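Local structure of deoxyribose-phosphate aldolase (Toxoplasma gondii, 4EIV) at residues F21-L26 against V241-T246; A194-V199 against L250-F255. The protein belongs to the deoxyribose-phosphate aldolase family, enzymes built on a closed parallel eight-stranded beta/alpha barrel, and forms a two-chain assembly here. All blocks are in the same frame, centred on the assembly; numbering follows the deposited sequence. Where two conformers were deposited one is given.

Interaction 1: F21-L26 against V241-T246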
loop_
_atom_site.group_PDB
_atom_site.type_symbol
_atom_site.label_atom_id
_atom_site.label_comp_id
_atom_site.label_asym_id
_atom_site.label_seq_id
_atom_site.Cartn_x
_atom_site.Cartn_y
_atom_site.Cartn_z
ATOM N N PHE A 21 -13.126 -0.909 -2.577
ATOM C CA PHE A 21 -11.671 -0.920 -2.465
ATOM C C PHE A 21 -11.143 0.449 -2.021
ATOM O O PHE A 21 -10.263 0.556 -1.176
ATOM C CB PHE A 21 -11.003 -1.355 -3.780
ATOM C CG PHE A 21 -9.527 -1.101 -3.791
ATOM C CD1 PHE A 21 -8.693 -1.733 -2.895
ATOM C CD2 PHE A 21 -8.982 -0.169 -4.664
ATOM C CE1 PHE A 21 -7.326 -1.429 -2.886
ATOM C CE2 PHE A 21 -7.666 0.130 -4.660
ATOM C CZ PHE A 21 -6.827 -0.474 -3.774
ATOM N N THR A 22 -11.698 1.499 -2.593
ATOM C CA THR A 22 -11.288 2.857 -2.236
ATOM C C THR A 22 -11.611 3.117 -0.779
ATOM O O THR A 22 -10.770 3.661 -0.049
ATOM C CB THR A 22 -11.956 3.893 -3.165
ATOM O OG1 THR A 22 -11.605 3.576 -4.507
ATOM C CG2 THR A 22 -11.507 5.325 -2.838
ATOM N N SER A 23 -12.804 2.719 -0.338
ATOM C CA SER A 23 -13.184 2.892 1.071
ATOM C C SER A 23 -12.230 2.148 2.000
ATOM O O SER A 23 -11.784 2.699 3.007
ATOM C CB SER A 23 -14.598 2.379 1.312
ATOM O OG SER A 23 -15.557 3.132 0.599
ATOM N N ARG A 24 -11.910 0.903 1.648
ATOM C CA ARG A 24 -11.006 0.086 2.472
ATOM C C ARG A 24 -9.625 0.720 2.587
ATOM O O ARG A 24 -9.006 0.732 3.647
ATOM C CB ARG A 24 -10.906 -1.337 1.930
ATOM C CG ARG A 24 -9.950 -2.228 2.730
ATOM C CD ARG A 24 -10.419 -2.436 4.157
ATOM N NE ARG A 24 -9.459 -3.165 4.979
ATOM C CZ ARG A 24 -8.550 -2.612 5.773
ATOM N NH1 ARG A 24 -8.393 -1.286 5.831
ATOM N NH2 ARG A 24 -7.779 -3.387 6.508
ATOM N N THR A 25 -9.146 1.236 1.460
ATOM C CA THR A 25 -7.887 1.938 1.405
ATOM C C THR A 25 -7.899 3.171 2.312
ATOM O O THR A 25 -6.976 3.400 3.079
ATOM C CB THR A 25 -7.588 2.365 -0.050
ATOM O OG1 THR A 25 -7.407 1.201 -0.871
ATOM C CG2 THR A 25 -6.318 3.218 -0.127
ATOM N N LEU A 26 -8.938 3.977 2.199
ATOM C CA LEU A 26 -9.049 5.168 3.043
ATOM C C LEU A 26 -9.123 4.828 4.541
ATOM O O LEU A 26 -8.568 5.554 5.347
ATOM C CB LEU A 26 -10.223 6.046 2.570
ATOM C CG LEU A 26 -9.977 6.764 1.234
ATOM C CD1 LEU A 26 -11.249 7.284 0.655
ATOM C CD2 LEU A 26 -8.922 7.874 1.364
ATOM N N VAL A 241 -15.940 16.848 3.939
ATOM C CA VAL A 241 -16.249 16.398 2.579
ATOM C C VAL A 241 -16.593 14.907 2.534
ATOM O O VAL A 241 -16.334 14.155 3.485
ATOM C CB VAL A 241 -15.103 16.674 1.586
ATOM C CG1 VAL A 241 -14.836 18.198 1.504
ATOM C CG2 VAL A 241 -13.880 15.897 1.959
ATOM N N HIS A 242 -17.166 14.494 1.409
ATOM C CA HIS A 242 -17.553 13.098 1.184
ATOM C C HIS A 242 -16.427 12.239 0.598
ATOM O O HIS A 242 -15.345 12.726 0.249
ATOM C CB HIS A 242 -18.772 13.049 0.263
ATOM C CG HIS A 242 -19.957 13.776 0.800
ATOM N ND1 HIS A 242 -20.702 13.287 1.847
ATOM C CD2 HIS A 242 -20.554 14.932 0.420
ATOM C CE1 HIS A 242 -21.686 14.125 2.116
ATOM N NE2 HIS A 242 -21.621 15.131 1.262
ATOM N N MET A 243 -16.695 10.939 0.499
ATOM C CA MET A 243 -15.703 10.004 -0.013
ATOM C C MET A 243 -15.179 10.345 -1.412
ATOM O O MET A 243 -13.986 10.207 -1.658
ATOM C CB MET A 243 -16.236 8.564 0.026
ATOM C CG MET A 243 -15.217 7.522 -0.430
ATOM S SD MET A 243 -15.740 5.807 -0.222
ATOM C CE MET A 243 -17.115 5.745 -1.343
ATOM N N ALA A 244 -16.041 10.796 -2.315
ATOM C CA ALA A 244 -15.573 11.103 -3.669
ATOM C C ALA A 244 -14.494 12.180 -3.716
ATOM O O ALA A 244 -13.464 12.027 -4.392
ATOM C CB ALA A 244 -16.747 11.520 -4.525
ATOM N N GLU A 245 -14.702 13.252 -2.964
ATOM C CA GLU A 245 -13.720 14.328 -2.886
ATOM C C GLU A 245 -12.428 13.817 -2.261
ATOM O O GLU A 245 -11.327 14.201 -2.652
ATOM C CB GLU A 245 -14.257 15.517 -2.065
ATOM C CG GLU A 245 -15.329 16.381 -2.759
ATOM C CD GLU A 245 -16.735 15.773 -2.827
ATOM O OE1 GLU A 245 -17.615 16.404 -3.456
ATOM O OE2 GLU A 245 -16.994 14.683 -2.262
ATOM N N THR A 246 -12.558 12.940 -1.276
ATOM C CA THR A 246 -11.395 12.410 -0.605
ATOM C C THR A 246 -10.549 11.556 -1.596
ATOM O O THR A 246 -9.316 11.605 -1.573
ATOM C CB THR A 246 -11.825 11.631 0.660
ATOM O OG1 THR A 246 -12.620 12.478 1.515
ATOM C CG2 THR A 246 -10.662 11.164 1.423
#

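Interaction 2: A194-V199 against L250-F255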
loop_
_atom_site.group_PDB
_atom_site.type_symbol
_atom_site.label_atom_id
_atom_site.label_comp_id
_atom_site.label_asym_id
_atom_site.label_seq_id
_atom_site.Cartn_x
_atom_site.Cartn_y
_atom_site.Cartn_z
ATOM N N ALA A 194 -7.917 21.005 3.397
ATOM C CA ALA A 194 -7.021 20.719 2.300
ATOM C C ALA A 194 -7.651 21.029 0.967
ATOM O O ALA A 194 -8.842 20.795 0.747
ATOM C CB ALA A 194 -6.596 19.242 2.306
ATOM N N THR A 195 -6.823 21.538 0.059
ATOM C CA THR A 195 -7.229 21.684 -1.343
ATOM C C THR A 195 -6.114 21.099 -2.204
ATOM O O THR A 195 -4.994 20.868 -1.733
ATOM C CB THR A 195 -7.419 23.129 -1.770
ATOM O OG1 THR A 195 -6.196 23.832 -1.571
ATOM C CG2 THR A 195 -8.573 23.815 -1.008
ATOM N N MET A 196 -6.434 20.846 -3.463
ATOM C CA MET A 196 -5.427 20.390 -4.413
ATOM C C MET A 196 -4.228 21.357 -4.380
ATOM O O MET A 196 -3.065 20.950 -4.355
ATOM C CB MET A 196 -6.077 20.311 -5.791
ATOM C CG MET A 196 -5.202 19.842 -6.909
ATOM S SD MET A 196 -6.192 19.728 -8.411
ATOM C CE MET A 196 -4.878 19.381 -9.589
ATOM N N PHE A 197 -4.524 22.649 -4.338
ATOM C CA PHE A 197 -3.498 23.694 -4.309
ATOM C C PHE A 197 -2.589 23.555 -3.110
ATOM O O PHE A 197 -1.378 23.528 -3.271
ATOM C CB PHE A 197 -4.191 25.078 -4.337
ATOM C CG PHE A 197 -3.262 26.243 -4.153
ATOM C CD1 PHE A 197 -2.442 26.661 -5.169
ATOM C CD2 PHE A 197 -3.222 26.915 -2.949
ATOM C CE1 PHE A 197 -1.582 27.748 -4.996
ATOM C CE2 PHE A 197 -2.384 28.005 -2.770
ATOM C CZ PHE A 197 -1.560 28.405 -3.788
ATOM N N THR A 198 -3.158 23.450 -1.912
ATOM C CA THR A 198 -2.287 23.354 -0.736
ATOM C C THR A 198 -1.536 22.037 -0.674
ATOM O O THR A 198 -0.391 21.995 -0.210
ATOM C CB THR A 198 -3.034 23.640 0.587
ATOM O OG1 THR A 198 -4.024 22.642 0.878
ATOM C CG2 THR A 198 -3.653 25.009 0.571
ATOM N N VAL A 199 -2.161 20.941 -1.089
ATOM C CA VAL A 199 -1.447 19.661 -1.086
ATOM C C VAL A 199 -0.258 19.716 -2.065
ATOM O O VAL A 199 0.801 19.148 -1.794
ATOM C CB VAL A 199 -2.408 18.475 -1.387
ATOM C CG1 VAL A 199 -1.629 17.167 -1.668
ATOM C CG2 VAL A 199 -3.384 18.297 -0.241
ATOM N N LEU A 250 -6.167 10.838 -3.299
ATOM C CA LEU A 250 -5.337 9.643 -3.514
ATOM C C LEU A 250 -4.650 9.706 -4.866
ATOM O O LEU A 250 -3.478 9.379 -4.979
ATOM C CB LEU A 250 -6.169 8.366 -3.434
ATOM C CG LEU A 250 -6.770 8.033 -2.069
ATOM C CD1 LEU A 250 -7.741 6.843 -2.172
ATOM C CD2 LEU A 250 -5.678 7.751 -1.077
ATOM N N MET A 251 -5.400 10.073 -5.902
ATOM C CA MET A 251 -4.830 10.195 -7.238
ATOM C C MET A 251 -3.786 11.290 -7.317
ATOM O O MET A 251 -2.737 11.110 -7.956
ATOM C CB MET A 251 -5.929 10.433 -8.272
ATOM C CG MET A 251 -6.858 9.248 -8.422
ATOM S SD MET A 251 -6.047 7.728 -8.973
ATOM C CE MET A 251 -5.890 8.008 -10.743
ATOM N N GLN A 252 -4.054 12.428 -6.674
ATOM C CA GLN A 252 -3.073 13.508 -6.619
ATOM C C GLN A 252 -1.774 13.043 -5.954
ATOM O O GLN A 252 -0.692 13.305 -6.461
ATOM C CB GLN A 252 -3.630 14.720 -5.863
ATOM C CG GLN A 252 -2.642 15.867 -5.772
ATOM C CD GLN A 252 -3.176 17.118 -5.102
ATOM O OE1 GLN A 252 -4.218 17.100 -4.458
ATOM N NE2 GLN A 252 -2.453 18.224 -5.263
ATOM N N MET A 253 -1.895 12.338 -4.833
ATOM C CA MET A 253 -0.716 11.837 -4.141
ATOM C C MET A 253 0.090 10.874 -5.023
ATOM O O MET A 253 1.305 10.975 -5.091
ATOM C CB MET A 253 -1.117 11.112 -2.868
ATOM C CG MET A 253 -1.505 12.009 -1.733
ATOM S SD MET A 253 -0.089 12.914 -1.034
ATOM C CE MET A 253 0.939 11.697 -0.309
ATOM N N ILE A 254 -0.583 9.930 -5.692
ATOM C CA ILE A 254 0.158 8.986 -6.552
ATOM C C ILE A 254 0.888 9.710 -7.681
ATOM O O ILE A 254 2.076 9.468 -7.942
ATOM C CB ILE A 254 -0.743 7.907 -7.147
ATOM C CG1 ILE A 254 -1.310 7.018 -6.046
ATOM C CG2 ILE A 254 0.020 7.083 -8.192
ATOM C CD1 ILE A 254 -2.470 6.139 -6.495
ATOM N N PHE A 255 0.185 10.633 -8.336
ATOM C CA PHE A 255 0.753 11.350 -9.469
ATOM C C PHE A 255 1.928 12.231 -9.043
ATOM O O PHE A 255 2.971 12.227 -9.692
ATOM C CB PHE A 255 -0.330 12.170 -10.182
ATOM C CG PHE A 255 0.134 12.784 -11.467
ATOM C CD1 PHE A 255 0.324 11.995 -12.592
ATOM C CD2 PHE A 255 0.406 14.142 -11.546
ATOM C CE1 PHE A 255 0.764 12.553 -13.786
ATOM C CE2 PHE A 255 0.852 14.713 -12.746
ATOM C CZ PHE A 255 1.027 13.911 -13.859
#

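Interaction 1: F21-L26 against V241-T246
T246, whose methyl meets L26 across the contact, grips H242 O twice. Its backbone N lies 3.2 Å from H242 O, and its hydroxyl OG1 donates to H242 O over 3.0 Å from 47° above the carbonyl plane. H242 is the N-cap of helix 243-257, and the hydroxyl of T246 is thus satisfied within the first turn. With OG1 set beside the backbone N (chi1 -55°), the other branch of T246 is left to face helix 17-27: its CG2 lies 3.7 Å from L26 CD2 and touches L26 CD1 as well. L26 spreads its fork over two neighbours, since CD1 also meets M243 CG at 4.1 Å, the two side chains running obliquely to one another. M243 leaves its helix extended, CG anti to the backbone N (chi1 -177°), which carries SD toward helix 17-27; the bend at chi3 turns only the terminal CE. The 2.8 Å between S23 OG and M243 SD is too short to trust and rests on one of two S23 conformers; in this conformer the hydroxyl is hydrogen-bonded to K19 O, one turn earlier in its own helix. M243 N is hydrogen-bonded to E278, while L279 touches the M243 side chain, so helix 273-284 borders the contact. Y18 of the second subunit packs on M243. The result is a small, buried, mostly apolar joint between the N-terminal helix, which precedes the first strand, and the start of the helix linking the seventh and eighth strands of a TIM barrel.

Interaction 2: A194-V199 against L250-F255
A glutamine amide reaches from one helix to the main chain of the next: Q252 NE2 donates to M196 O over 2.9 Å, nearly straight at 167°. The carbonyl oxygen lies in the amide plane of Q252, while the nitrogen is tilted 18° from the plane of the carbonyl. With chi1 and chi2 both near 180°, the extended chain of Q252 delivers its amide to the neighbouring helix. There it is sandwiched: M196 CG lies over one face, 3.6 Å from NE2, and V199 CG1 over the other, 3.8 Å from CD. Q252 OE1 comes to 3.5 Å from M196 CA. A further bond from NE2 to E256, one turn on, would help fix the amide's rotation. The first turn that receives it is itself closed by a capping box, in which T198 N donates to T195 OG1 (3.1 Å) and T195 N to T198 OG1 (3.1 Å). Beneath, V199 and M253 both rest on I236 of strand 233-237. Two helices following successive strands, the sixth and the seventh, thus pair side by side on the outside of the barrel, as neighbouring helices do in a TIM barrel.

How the interactions relate
Both interactions draw on helix 243-257, interaction 1 on its first turn and interaction 2 on its second half, centres about 14 Å apart. The two regions meet at L250, which does not touch 194-199: its CD1 lies 3.9 Å from L26 CD2 and 4.1 Å from T22 CG2, while Q252, two residues on, serves helix 196-210. One barrel helix is thus tied to its barrel neighbour and to the N-terminal helix. Each contact also borders the second subunit, where F21 meets F21 of the other chain, ring planes at about 10°, and L250 packs on that same F21. A beta-mercaptoethanol molecule, probably from the crystallisation liquor, sits about 5 Å from the M243 side chain.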